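PDB 5HXW: L-amino acid deaminase from Proteus vulgaris, which probably catalyses the FAD-dependent oxidative deamination of L-amino acids to the corresponding 2-oxo acids, as a membrane-bound flavoenzyme. Local coordinates for residues Ala72-Ser77 with Arg356-Leu361; Thr295-Ile300 with Leu364-Ala369; Thr342-Asn345 with Ser350-Glu353. All coordinates share one frame; numbering follows the deposited sequence.

Contact 1. Residues Ala72-Ser77 with Arg356-Leu361; sequences AGEQSS and RNMTAL. With FAD (flavin-adenine dinucleotide), chain G.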
loop_
_atom_site.group_PDB
_atom_site.type_symbol
_atom_site.label_atom_id
_atom_site.label_comp_id
_atom_site.label_asym_id
_atom_site.label_seq_id
_atom_site.Cartn_x
_atom_site.Cartn_y
_atom_site.Cartn_z
ATOM N N ALA A 72 -3.278 -11.758 1.317
ATOM C CA ALA A 72 -2.242 -10.767 1.666
ATOM C C ALA A 72 -0.800 -11.259 1.460
ATOM O O ALA A 72 0.098 -10.934 2.237
ATOM C CB ALA A 72 -2.455 -10.230 3.083
ATOM N N GLY A 73 -0.589 -12.031 0.398
ATOM C CA GLY A 73 0.718 -12.616 0.105
ATOM C C GLY A 73 1.744 -11.666 -0.491
ATOM O O GLY A 73 2.939 -11.977 -0.501
ATOM N N GLU A 74 1.287 -10.518 -0.992
ATOM C CA GLU A 74 2.171 -9.557 -1.659
ATOM C C GLU A 74 2.345 -8.262 -0.830
ATOM O O GLU A 74 2.673 -8.346 0.359
ATOM C CB GLU A 74 1.739 -9.335 -3.124
ATOM C CG GLU A 74 1.687 -10.626 -3.949
ATOM C CD GLU A 74 1.562 -10.419 -5.455
ATOM O OE1 GLU A 74 0.875 -9.470 -5.897
ATOM O OE2 GLU A 74 2.147 -11.225 -6.210
ATOM N N GLN A 75 2.127 -7.092 -1.437
ATOM C CA GLN A 75 2.275 -5.778 -0.776
ATOM C C GLN A 75 1.712 -5.652 0.650
ATOM O O GLN A 75 2.341 -5.033 1.516
ATOM C CB GLN A 75 1.617 -4.699 -1.628
ATOM C CG GLN A 75 2.556 -3.898 -2.495
ATOM C CD GLN A 75 1.811 -3.064 -3.515
ATOM O OE1 GLN A 75 0.954 -3.573 -4.241
ATOM N NE2 GLN A 75 2.140 -1.778 -3.584
ATOM N N SER A 76 0.531 -6.239 0.869
ATOM C CA SER A 76 -0.234 -6.105 2.114
ATOM C C SER A 76 0.333 -6.844 3.341
ATOM O O SER A 76 -0.265 -6.806 4.424
ATOM C CB SER A 76 -1.687 -6.513 1.868
ATOM O OG SER A 76 -2.358 -5.517 1.119
ATOM N N SER A 77 1.468 -7.520 3.161
ATOM C CA SER A 77 2.231 -8.092 4.270
ATOM C C SER A 77 3.729 -7.822 4.110
ATOM O O SER A 77 4.561 -8.465 4.760
ATOM C CB SER A 77 1.958 -9.593 4.396
ATOM O OG SER A 77 2.428 -10.295 3.255
ATOM N N ARG A 356 2.766 -16.682 -10.925
ATOM C CA ARG A 356 1.897 -16.624 -9.735
ATOM C C ARG A 356 2.570 -16.034 -8.489
ATOM O O ARG A 356 2.048 -15.096 -7.886
ATOM C CB ARG A 356 1.288 -18.003 -9.427
ATOM C CG ARG A 356 0.356 -18.024 -8.222
ATOM C CD ARG A 356 -0.119 -19.428 -7.889
ATOM N NE ARG A 356 -1.333 -19.783 -8.625
ATOM C CZ ARG A 356 -1.365 -20.515 -9.736
ATOM N NH1 ARG A 356 -0.248 -20.997 -10.275
ATOM N NH2 ARG A 356 -2.526 -20.769 -10.315
ATOM N N ASN A 357 3.727 -16.582 -8.131
ATOM C CA ASN A 357 4.450 -16.173 -6.933
ATOM C C ASN A 357 5.710 -15.397 -7.285
ATOM O O ASN A 357 6.564 -15.887 -8.030
ATOM C CB ASN A 357 4.766 -17.394 -6.056
ATOM C CG ASN A 357 3.533 -18.235 -5.757
ATOM O OD1 ASN A 357 2.500 -17.720 -5.338
ATOM N ND2 ASN A 357 3.640 -19.537 -5.974
ATOM N N MET A 358 5.800 -14.173 -6.764
ATOM C CA MET A 358 6.964 -13.308 -6.966
ATOM C C MET A 358 8.155 -13.890 -6.212
ATOM O O MET A 358 7.999 -14.400 -5.096
ATOM C CB MET A 358 6.686 -11.874 -6.503
ATOM C CG MET A 358 5.454 -11.227 -7.127
ATOM S SD MET A 358 5.271 -9.459 -6.806
ATOM C CE MET A 358 5.136 -9.405 -5.018
ATOM N N THR A 359 9.327 -13.828 -6.837
ATOM C CA THR A 359 10.541 -14.453 -6.302
ATOM C C THR A 359 11.661 -13.434 -6.050
ATOM O O THR A 359 12.830 -13.808 -5.904
ATOM C CB THR A 359 11.052 -15.598 -7.218
ATOM O OG1 THR A 359 11.293 -15.093 -8.536
ATOM C CG2 THR A 359 10.051 -16.754 -7.290
ATOM N N ALA A 360 11.291 -12.154 -5.984
ATOM C CA ALA A 360 12.242 -11.056 -5.782
ATOM C C ALA A 360 12.908 -11.111 -4.402
ATOM O O ALA A 360 12.231 -11.279 -3.386
ATOM C CB ALA A 360 11.556 -9.717 -5.995
ATOM N N LEU A 361 14.231 -10.979 -4.386
ATOM C CA LEU A 361 15.017 -11.066 -3.154
ATOM C C LEU A 361 15.447 -9.695 -2.615
ATOM O O LEU A 361 15.730 -8.787 -3.401
ATOM C CB LEU A 361 16.253 -11.956 -3.359
ATOM C CG LEU A 361 16.080 -13.457 -3.622
ATOM C CD1 LEU A 361 17.421 -14.073 -3.990
ATOM C CD2 LEU A 361 15.456 -14.193 -2.440
HETATM P PA FAD G . -1.688 -6.067 -2.765
HETATM O O1A FAD G . -0.454 -6.545 -3.487
HETATM O O2A FAD G . -1.665 -6.007 -1.268
HETATM O O5B FAD G . -2.929 -6.979 -3.211
HETATM C C5B FAD G . -3.115 -7.358 -4.567
HETATM C C4B FAD G . -3.494 -8.824 -4.592
HETATM O O4B FAD G . -4.173 -9.130 -5.807
HETATM C C3B FAD G . -2.268 -9.721 -4.531
HETATM O O3B FAD G . -2.411 -10.555 -3.378
HETATM C C2B FAD G . -2.309 -10.522 -5.824
HETATM O O2B FAD G . -1.921 -11.883 -5.640
HETATM C C1B FAD G . -3.764 -10.426 -6.238
HETATM N N9A FAD G . -4.007 -10.555 -7.693
HETATM C C8A FAD G . -3.415 -9.842 -8.673
HETATM N N7A FAD G . -3.881 -10.202 -9.892
HETATM C C5A FAD G . -4.794 -11.168 -9.696
HETATM C C6A FAD G . -5.673 -11.992 -10.559
HETATM N N6A FAD G . -5.647 -11.827 -11.899
HETATM N N1A FAD G . -6.496 -12.894 -9.964
HETATM C C2A FAD G . -6.529 -13.053 -8.623
HETATM N N3A FAD G . -5.753 -12.338 -7.777
HETATM C C4A FAD G . -4.885 -11.397 -8.244
HETATM N N1 FAD G . 1.735 1.755 2.823
HETATM C C2 FAD G . 1.543 2.525 3.922
HETATM O O2 FAD G . 0.411 3.019 4.100
HETATM N N3 FAD G . 2.530 2.774 4.808
HETATM C C4 FAD G . 3.773 2.271 4.666
HETATM O O4 FAD G . 4.664 2.519 5.513
HETATM C C4X FAD G . 4.061 1.407 3.483
HETATM N N5 FAD G . 5.278 0.855 3.253
HETATM C C5X FAD G . 5.516 0.080 2.158
HETATM C C6 FAD G . 6.780 -0.481 1.944
HETATM C C7 FAD G . 7.024 -1.289 0.831
HETATM C C7M FAD G . 8.400 -1.876 0.633
HETATM C C8 FAD G . 5.916 -1.554 -0.139
HETATM C C8M FAD G . 6.079 -2.412 -1.362
HETATM C C9 FAD G . 4.665 -0.997 0.075
HETATM C C9A FAD G . 4.415 -0.190 1.182
HETATM N N10 FAD G . 3.127 0.364 1.406
HETATM C C10 FAD G . 2.930 1.178 2.545
HETATM C "C1'" FAD G . 2.041 0.148 0.440
HETATM C "C2'" FAD G . 1.024 -0.937 0.705
HETATM O "O2'" FAD G . 1.693 -2.177 0.938
HETATM C "C3'" FAD G . 0.184 -1.064 -0.566
HETATM O "O3'" FAD G . -0.122 0.226 -1.140
HETATM C "C4'" FAD G . -1.098 -1.858 -0.333
HETATM O "O4'" FAD G . -0.809 -3.170 0.186
HETATM C "C5'" FAD G . -1.845 -1.984 -1.649
HETATM O "O5'" FAD G . -2.835 -2.987 -1.503
HETATM P P FAD G . -3.378 -3.788 -2.775
HETATM O O1P FAD G . -4.453 -4.699 -2.255
HETATM O O2P FAD G . -3.720 -2.797 -3.852
HETATM O O3P FAD G . -2.103 -4.615 -3.315
#

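Contact 2. Residues Thr295-Ile300 with Leu364-Ala369; sequences TSPRVI and LPELNA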
loop_
_atom_site.group_PDB
_atom_site.type_symbol
_atom_site.label_atom_id
_atom_site.label_comp_id
_atom_site.label_asym_id
_atom_site.label_seq_id
_atom_site.Cartn_x
_atom_site.Cartn_y
_atom_site.Cartn_z
ATOM N N THR A 295 12.791 -1.502 10.154
ATOM C CA THR A 295 13.738 -0.531 9.586
ATOM C C THR A 295 14.015 -0.806 8.098
ATOM O O THR A 295 13.964 -1.958 7.654
ATOM C CB THR A 295 15.046 -0.417 10.427
ATOM O OG1 THR A 295 15.966 0.481 9.793
ATOM C CG2 THR A 295 15.719 -1.773 10.647
ATOM N N SER A 296 14.283 0.262 7.340
ATOM C CA SER A 296 14.557 0.176 5.896
ATOM C C SER A 296 15.420 1.332 5.376
ATOM O O SER A 296 15.451 2.400 6.000
ATOM C CB SER A 296 13.249 0.126 5.099
ATOM O OG SER A 296 12.541 1.353 5.177
ATOM N N PRO A 297 16.118 1.124 4.229
ATOM C CA PRO A 297 16.768 2.240 3.523
ATOM C C PRO A 297 15.741 3.118 2.807
ATOM O O PRO A 297 14.596 2.693 2.610
ATOM C CB PRO A 297 17.662 1.539 2.490
ATOM C CG PRO A 297 17.745 0.114 2.922
ATOM C CD PRO A 297 16.437 -0.166 3.587
ATOM N N ARG A 298 16.149 4.328 2.429
ATOM C CA ARG A 298 15.277 5.235 1.675
ATOM C C ARG A 298 15.152 4.841 0.196
ATOM O O ARG A 298 14.160 5.185 -0.450
ATOM C CB ARG A 298 15.728 6.703 1.822
ATOM C CG ARG A 298 16.925 7.117 0.978
ATOM C CD ARG A 298 17.264 8.591 1.148
ATOM N NE ARG A 298 18.330 8.803 2.130
ATOM C CZ ARG A 298 19.638 8.695 1.879
ATOM N NH1 ARG A 298 20.516 8.917 2.850
ATOM N NH2 ARG A 298 20.078 8.364 0.667
ATOM N N VAL A 299 16.147 4.100 -0.301
ATOM C CA VAL A 299 16.338 3.816 -1.731
ATOM C C VAL A 299 15.229 2.947 -2.344
ATOM O O VAL A 299 14.999 1.812 -1.913
ATOM C CB VAL A 299 17.746 3.212 -1.996
ATOM C CG1 VAL A 299 17.924 2.826 -3.459
ATOM C CG2 VAL A 299 18.838 4.191 -1.580
ATOM N N ILE A 300 14.550 3.514 -3.342
ATOM C CA ILE A 300 13.566 2.806 -4.170
ATOM C C ILE A 300 14.235 2.396 -5.488
ATOM O O ILE A 300 14.828 3.228 -6.179
ATOM C CB ILE A 300 12.305 3.676 -4.455
ATOM C CG1 ILE A 300 11.696 4.263 -3.161
ATOM C CG2 ILE A 300 11.270 2.916 -5.284
ATOM C CD1 ILE A 300 11.036 3.277 -2.212
ATOM N N LEU A 364 20.788 -7.635 0.276
ATOM C CA LEU A 364 21.386 -7.906 1.595
ATOM C C LEU A 364 22.546 -6.972 1.999
ATOM O O LEU A 364 22.604 -6.577 3.168
ATOM C CB LEU A 364 21.770 -9.391 1.767
ATOM C CG LEU A 364 20.682 -10.477 1.775
ATOM C CD1 LEU A 364 21.308 -11.862 1.827
ATOM C CD2 LEU A 364 19.692 -10.313 2.920
ATOM N N PRO A 365 23.469 -6.629 1.058
ATOM C CA PRO A 365 24.445 -5.569 1.378
ATOM C C PRO A 365 23.831 -4.198 1.689
ATOM O O PRO A 365 24.321 -3.508 2.588
ATOM C CB PRO A 365 25.307 -5.494 0.112
ATOM C CG PRO A 365 25.251 -6.869 -0.445
ATOM C CD PRO A 365 23.849 -7.337 -0.185
ATOM N N GLU A 366 22.775 -3.823 0.959
ATOM C CA GLU A 366 22.054 -2.555 1.160
ATOM C C GLU A 366 21.406 -2.480 2.547
ATOM O O GLU A 366 21.530 -1.461 3.232
ATOM C CB GLU A 366 21.002 -2.350 0.058
ATOM C CG GLU A 366 20.238 -1.027 0.082
ATOM C CD GLU A 366 21.060 0.154 -0.408
ATOM O OE1 GLU A 366 21.531 0.132 -1.569
ATOM O OE2 GLU A 366 21.226 1.117 0.371
ATOM N N LEU A 367 20.731 -3.564 2.942
ATOM C CA LEU A 367 20.096 -3.689 4.259
ATOM C C LEU A 367 21.096 -3.716 5.414
ATOM O O LEU A 367 20.787 -3.245 6.511
ATOM C CB LEU A 367 19.204 -4.935 4.323
ATOM C CG LEU A 367 17.845 -4.931 3.611
ATOM C CD1 LEU A 367 17.284 -6.342 3.548
ATOM C CD2 LEU A 367 16.838 -3.989 4.263
ATOM N N ASN A 368 22.283 -4.269 5.160
ATOM C CA ASN A 368 23.345 -4.344 6.163
ATOM C C ASN A 368 23.986 -2.987 6.477
ATOM O O ASN A 368 24.134 -2.630 7.647
ATOM C CB ASN A 368 24.407 -5.374 5.762
ATOM C CG ASN A 368 25.421 -5.626 6.864
ATOM O OD1 ASN A 368 26.592 -5.268 6.735
ATOM N ND2 ASN A 368 24.971 -6.232 7.962
ATOM N N ALA A 369 24.354 -2.243 5.432
ATOM C CA ALA A 369 24.922 -0.897 5.572
ATOM C C ALA A 369 23.951 0.067 6.258
ATOM O O ALA A 369 24.366 0.896 7.071
ATOM C CB ALA A 369 25.351 -0.355 4.215
#

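Contact 3. Residues Thr342-Asn345 with Ser350-Glu353; sequences THWN and SPFE. With FAD (flavin-adenine dinucleotide), chain G.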
loop_
_atom_site.group_PDB
_atom_site.type_symbol
_atom_site.label_atom_id
_atom_site.label_comp_id
_atom_site.label_asym_id
_atom_site.label_seq_id
_atom_site.Cartn_x
_atom_site.Cartn_y
_atom_site.Cartn_z
ATOM N N THR A 342 0.596 -9.760 -23.662
ATOM C CA THR A 342 -0.294 -8.604 -23.552
ATOM C C THR A 342 -1.747 -9.051 -23.709
ATOM O O THR A 342 -2.667 -8.365 -23.257
ATOM C CB THR A 342 0.043 -7.506 -24.587
ATOM O OG1 THR A 342 -0.073 -8.035 -25.913
ATOM C CG2 THR A 342 1.461 -6.970 -24.381
ATOM N N HIS A 343 -1.934 -10.207 -24.352
ATOM C CA HIS A 343 -3.252 -10.802 -24.579
ATOM C C HIS A 343 -3.247 -12.319 -24.446
ATOM O O HIS A 343 -2.294 -12.988 -24.850
ATOM C CB HIS A 343 -3.814 -10.387 -25.938
ATOM C CG HIS A 343 -4.383 -9.005 -25.944
ATOM N ND1 HIS A 343 -3.609 -7.883 -26.154
ATOM C CD2 HIS A 343 -5.643 -8.559 -25.736
ATOM C CE1 HIS A 343 -4.370 -6.807 -26.087
ATOM N NE2 HIS A 343 -5.609 -7.188 -25.836
ATOM N N TRP A 344 -4.322 -12.839 -23.856
ATOM C CA TRP A 344 -4.519 -14.273 -23.669
ATOM C C TRP A 344 -6.001 -14.628 -23.655
ATOM O O TRP A 344 -6.842 -13.832 -23.217
ATOM C CB TRP A 344 -3.841 -14.763 -22.384
ATOM C CG TRP A 344 -4.303 -14.055 -21.138
ATOM C CD1 TRP A 344 -5.312 -14.442 -20.299
ATOM C CD2 TRP A 344 -3.778 -12.834 -20.595
ATOM N NE1 TRP A 344 -5.447 -13.543 -19.271
ATOM C CE2 TRP A 344 -4.519 -12.547 -19.424
ATOM C CE3 TRP A 344 -2.752 -11.956 -20.984
ATOM C CZ2 TRP A 344 -4.268 -11.415 -18.632
ATOM C CZ3 TRP A 344 -2.501 -10.826 -20.195
ATOM C CH2 TRP A 344 -3.258 -10.571 -19.030
ATOM N N ASN A 345 -6.307 -15.824 -24.153
ATOM C CA ASN A 345 -7.655 -16.377 -24.115
ATOM C C ASN A 345 -8.008 -16.824 -22.703
ATOM O O ASN A 345 -7.141 -17.282 -21.952
ATOM C CB ASN A 345 -7.774 -17.540 -25.096
ATOM C CG ASN A 345 -7.565 -17.111 -26.537
ATOM O OD1 ASN A 345 -8.389 -16.397 -27.112
ATOM N ND2 ASN A 345 -6.458 -17.550 -27.129
ATOM N N SER A 350 -3.040 -17.958 -17.918
ATOM C CA SER A 350 -2.757 -16.520 -17.868
ATOM C C SER A 350 -1.411 -16.255 -17.187
ATOM O O SER A 350 -0.908 -17.135 -16.481
ATOM C CB SER A 350 -3.886 -15.791 -17.129
ATOM O OG SER A 350 -3.982 -16.214 -15.782
ATOM N N PRO A 351 -0.823 -15.045 -17.383
ATOM C CA PRO A 351 0.438 -14.713 -16.701
ATOM C C PRO A 351 0.328 -14.697 -15.174
ATOM O O PRO A 351 1.338 -14.870 -14.489
ATOM C CB PRO A 351 0.761 -13.309 -17.215
ATOM C CG PRO A 351 0.018 -13.185 -18.494
ATOM C CD PRO A 351 -1.248 -13.946 -18.271
ATOM N N PHE A 352 -0.891 -14.502 -14.661
ATOM C CA PHE A 352 -1.184 -14.571 -13.224
ATOM C C PHE A 352 -0.994 -15.981 -12.657
ATOM O O PHE A 352 -0.849 -16.149 -11.444
ATOM C CB PHE A 352 -2.610 -14.089 -12.929
ATOM C CG PHE A 352 -2.967 -12.783 -13.580
ATOM C CD1 PHE A 352 -2.335 -11.594 -13.201
ATOM C CD2 PHE A 352 -3.949 -12.735 -14.568
ATOM C CE1 PHE A 352 -2.671 -10.388 -13.805
ATOM C CE2 PHE A 352 -4.293 -11.530 -15.166
ATOM C CZ PHE A 352 -3.651 -10.358 -14.787
ATOM N N GLU A 353 -1.025 -16.982 -13.538
ATOM C CA GLU A 353 -0.732 -18.371 -13.181
ATOM C C GLU A 353 0.734 -18.694 -13.484
ATOM O O GLU A 353 1.395 -19.399 -12.713
ATOM C CB GLU A 353 -1.654 -19.331 -13.940
ATOM C CG GLU A 353 -3.142 -19.134 -13.680
ATOM C CD GLU A 353 -4.008 -19.654 -14.814
ATOM O OE1 GLU A 353 -4.584 -18.818 -15.542
ATOM O OE2 GLU A 353 -4.106 -20.890 -14.985
HETATM P PA FAD G . -1.688 -6.067 -2.765
HETATM O O1A FAD G . -0.454 -6.545 -3.487
HETATM O O2A FAD G . -1.665 -6.007 -1.268
HETATM O O5B FAD G . -2.929 -6.979 -3.211
HETATM C C5B FAD G . -3.115 -7.358 -4.567
HETATM C C4B FAD G . -3.494 -8.824 -4.592
HETATM O O4B FAD G . -4.173 -9.130 -5.807
HETATM C C3B FAD G . -2.268 -9.721 -4.531
HETATM O O3B FAD G . -2.411 -10.555 -3.378
HETATM C C2B FAD G . -2.309 -10.522 -5.824
HETATM O O2B FAD G . -1.921 -11.883 -5.640
HETATM C C1B FAD G . -3.764 -10.426 -6.238
HETATM N N9A FAD G . -4.007 -10.555 -7.693
HETATM C C8A FAD G . -3.415 -9.842 -8.673
HETATM N N7A FAD G . -3.881 -10.202 -9.892
HETATM C C5A FAD G . -4.794 -11.168 -9.696
HETATM C C6A FAD G . -5.673 -11.992 -10.559
HETATM N N6A FAD G . -5.647 -11.827 -11.899
HETATM N N1A FAD G . -6.496 -12.894 -9.964
HETATM C C2A FAD G . -6.529 -13.053 -8.623
HETATM N N3A FAD G . -5.753 -12.338 -7.777
HETATM C C4A FAD G . -4.885 -11.397 -8.244
HETATM N N1 FAD G . 1.735 1.755 2.823
HETATM C C2 FAD G . 1.543 2.525 3.922
HETATM O O2 FAD G . 0.411 3.019 4.100
HETATM N N3 FAD G . 2.530 2.774 4.808
HETATM C C4 FAD G . 3.773 2.271 4.666
HETATM O O4 FAD G . 4.664 2.519 5.513
HETATM C C4X FAD G . 4.061 1.407 3.483
HETATM N N5 FAD G . 5.278 0.855 3.253
HETATM C C5X FAD G . 5.516 0.080 2.158
HETATM C C6 FAD G . 6.780 -0.481 1.944
HETATM C C7 FAD G . 7.024 -1.289 0.831
HETATM C C7M FAD G . 8.400 -1.876 0.633
HETATM C C8 FAD G . 5.916 -1.554 -0.139
HETATM C C8M FAD G . 6.079 -2.412 -1.362
HETATM C C9 FAD G . 4.665 -0.997 0.075
HETATM C C9A FAD G . 4.415 -0.190 1.182
HETATM N N10 FAD G . 3.127 0.364 1.406
HETATM C C10 FAD G . 2.930 1.178 2.545
HETATM C "C1'" FAD G . 2.041 0.148 0.440
HETATM C "C2'" FAD G . 1.024 -0.937 0.705
HETATM O "O2'" FAD G . 1.693 -2.177 0.938
HETATM C "C3'" FAD G . 0.184 -1.064 -0.566
HETATM O "O3'" FAD G . -0.122 0.226 -1.140
HETATM C "C4'" FAD G . -1.098 -1.858 -0.333
HETATM O "O4'" FAD G . -0.809 -3.170 0.186
HETATM C "C5'" FAD G . -1.845 -1.984 -1.649
HETATM O "O5'" FAD G . -2.835 -2.987 -1.503
HETATM P P FAD G . -3.378 -3.788 -2.775
HETATM O O1P FAD G . -4.453 -4.699 -2.255
HETATM O O2P FAD G . -3.720 -2.797 -3.852
HETATM O O3P FAD G . -2.103 -4.615 -3.315
#

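Contact 1. Residues Ala72-Ser77 with Arg356-Leu361
Glu74 and Met358 carry nearly all of the contact between Ala72-Ser77 and Arg356-Leu361, their side chains crossing at about a right angle. The thioether of Met358 packs by van der Waals contact on the carboxylate and stem of Glu74. Its CG lies 3.4 Å from Glu74 OE2, and SD follows beside the same oxygen. Met358 then bends at its last torsion (chi3 -61°), which brings CE back over the glutamate stem, 3.8 Å from Glu74 CG. A flexible, unbranched thioether suits this place, because it can follow both carboxylate and methylenes.

The polar bonds are made by the carboxylate. Glu74 OE2 forms a salt bridge with Lys68 NZ and accepts a hydrogen bond from Trp242 NE1, so the buried carboxylate is satisfied. Lys68 NZ also bonds Arg356 O, so one lysine ties both segments together. Ser77 OG donates to Ala72 O over 2.6 Å, closing the loop on itself, with a backbone bond from Ser77 N to Glu74 O inside it.

The cofactor is gripped by the same loop. Ser76 OG donates to FAD O2A at 2.5 Å and receives a bond from FAD O4' at 3.0 Å; a small hydroxyl can serve phosphate and ribityl chain at once. Weak backbone bonds run from Gln75 N to FAD O1A and from Ser76 N to FAD O2A. Glu74 OE1 sits 3.4 Å from FAD C2B, beside the adenosine ribose. Such a loop of amides and a serine hydroxyl, set against the adenosine-side phosphate, is consistent with the FAD site of the Rossmann-type DAO family.

Contact 2. Residues Thr295-Ile300 with Leu364-Ala369
Pro297 presents its ring to Glu366 and Leu367 at the start of helix 364-377, so that the helix packs against the interruption in strand 293-303, a member of the large mixed sheet. Proline suits such a break: it has no amide hydrogen to offer a neighbouring strand, and its rigid ring makes a compact apolar surface. Pro297 and Val299 point toward the helix, and Glu366 points back toward them, whereas Leu367 leaves its backbone across the contact and reaches the proline with its far end.

The closest approaches use CG of the ring for Glu366 and CD for Leu367. Pro297 CG meets the methylene of Glu366, 3.9 Å from its CG, with the two side chains running at a slant to each other. Leu367 approaches at about a right angle, and its CD2 lies 3.9 Å from Pro297 CD. Consecutive positions on the first turn thus share one proline, and the buried leucine supplies the purely apolar half.

Glu366 starts with CG anti to its own nitrogen (chi1 -176°) and then folds at chi2 (75°). Its methylene can therefore lie on the ring while the carboxylate travels on along the strand segment, where OE2 comes to 4.2 Å from Pro297 CB. The polar end of a glutamate fits here because this side of the interface is only partly buried.

Beside the contact, Leu367 O accepts a hydrogen bond from Gln264 NE2, and the backbone of Gln264 pairs with Thr295, so the helix is also tied to strand 257-266. Val299 CG2 stands 4.4 Å from Glu366 OE2.

Contact 3. Residues Thr342-Asn345 with Ser350-Glu353
Next to the adenine end of the FAD pocket, the first turn of helix 351-354 is covered by the indole of Trp344, which touches Ser350, Pro351 and Phe352 in succession. Pro351 lies over the indole face: its CD stands 3.5 Å from the centroid of the six-membered ring, only 9° off the normal, a well-centred CH-pi contact. Ser350 CB makes a second CH-pi contact over the five-membered ring, 3.9 Å from its centroid. Proline fits the first turn of a helix, where no amide is needed for an earlier carbonyl, and its CD hydrogens, next to the ring nitrogen, are somewhat polarised and can point into the pi cloud. The indole is swung in between the backbone nitrogen and carbonyl of Trp344 (chi1 57°), and its NE1 is bonded to Arg211 O, which helps fix its rotation.

Phe352 reaches the tryptophan at an angle, the two planes being inclined by 81°. Its CE2 is 3.5 Å from Trp344 CZ2. Over one face of the phenyl ring, nearly at its centre, lies the adenine amino nitrogen FAD N6A, 3.2 Å above the plane. Trp344 is therefore a second-shell residue, backing the phenylalanine that meets the cofactor.

Glu353 closes back on Ser350. Its OE1 accepts from Ser350 N at 3.0 Å in a nearly straight bond, and from Ser350 OG through its anti lone pair. Arg211 forms a salt bridge to the same oxygen, which would stabilise the carboxylate's negative charge. Serine as N-cap with glutamate three residues on, whose carboxylate accepts from the N-cap amide and here also from the serine hydroxyl, is half of a capping box, placed at the helix start that borders the adenine site.

Contact 3 is buried throughout, while contacts 1 and 2 are each partly buried. Contacts 1 and 3 both touch FAD, at different parts of it: contact 1 at the phosphate, ribityl chain and ribose, with backbone amides and a serine hydroxyl and a charged pair beside them, contact 3 at the adenine, with aromatic rings. Contact 2, about 34 Å from contact 3 between centres, does not touch the cofactor and relies on proline and aliphatic carbons between sheet and helix. One continuous run, 350-369, supplies the second segment of all three: helix 351-354, the following loop and the start of helix 364-377 thus link the adenine site to the large mixed sheet.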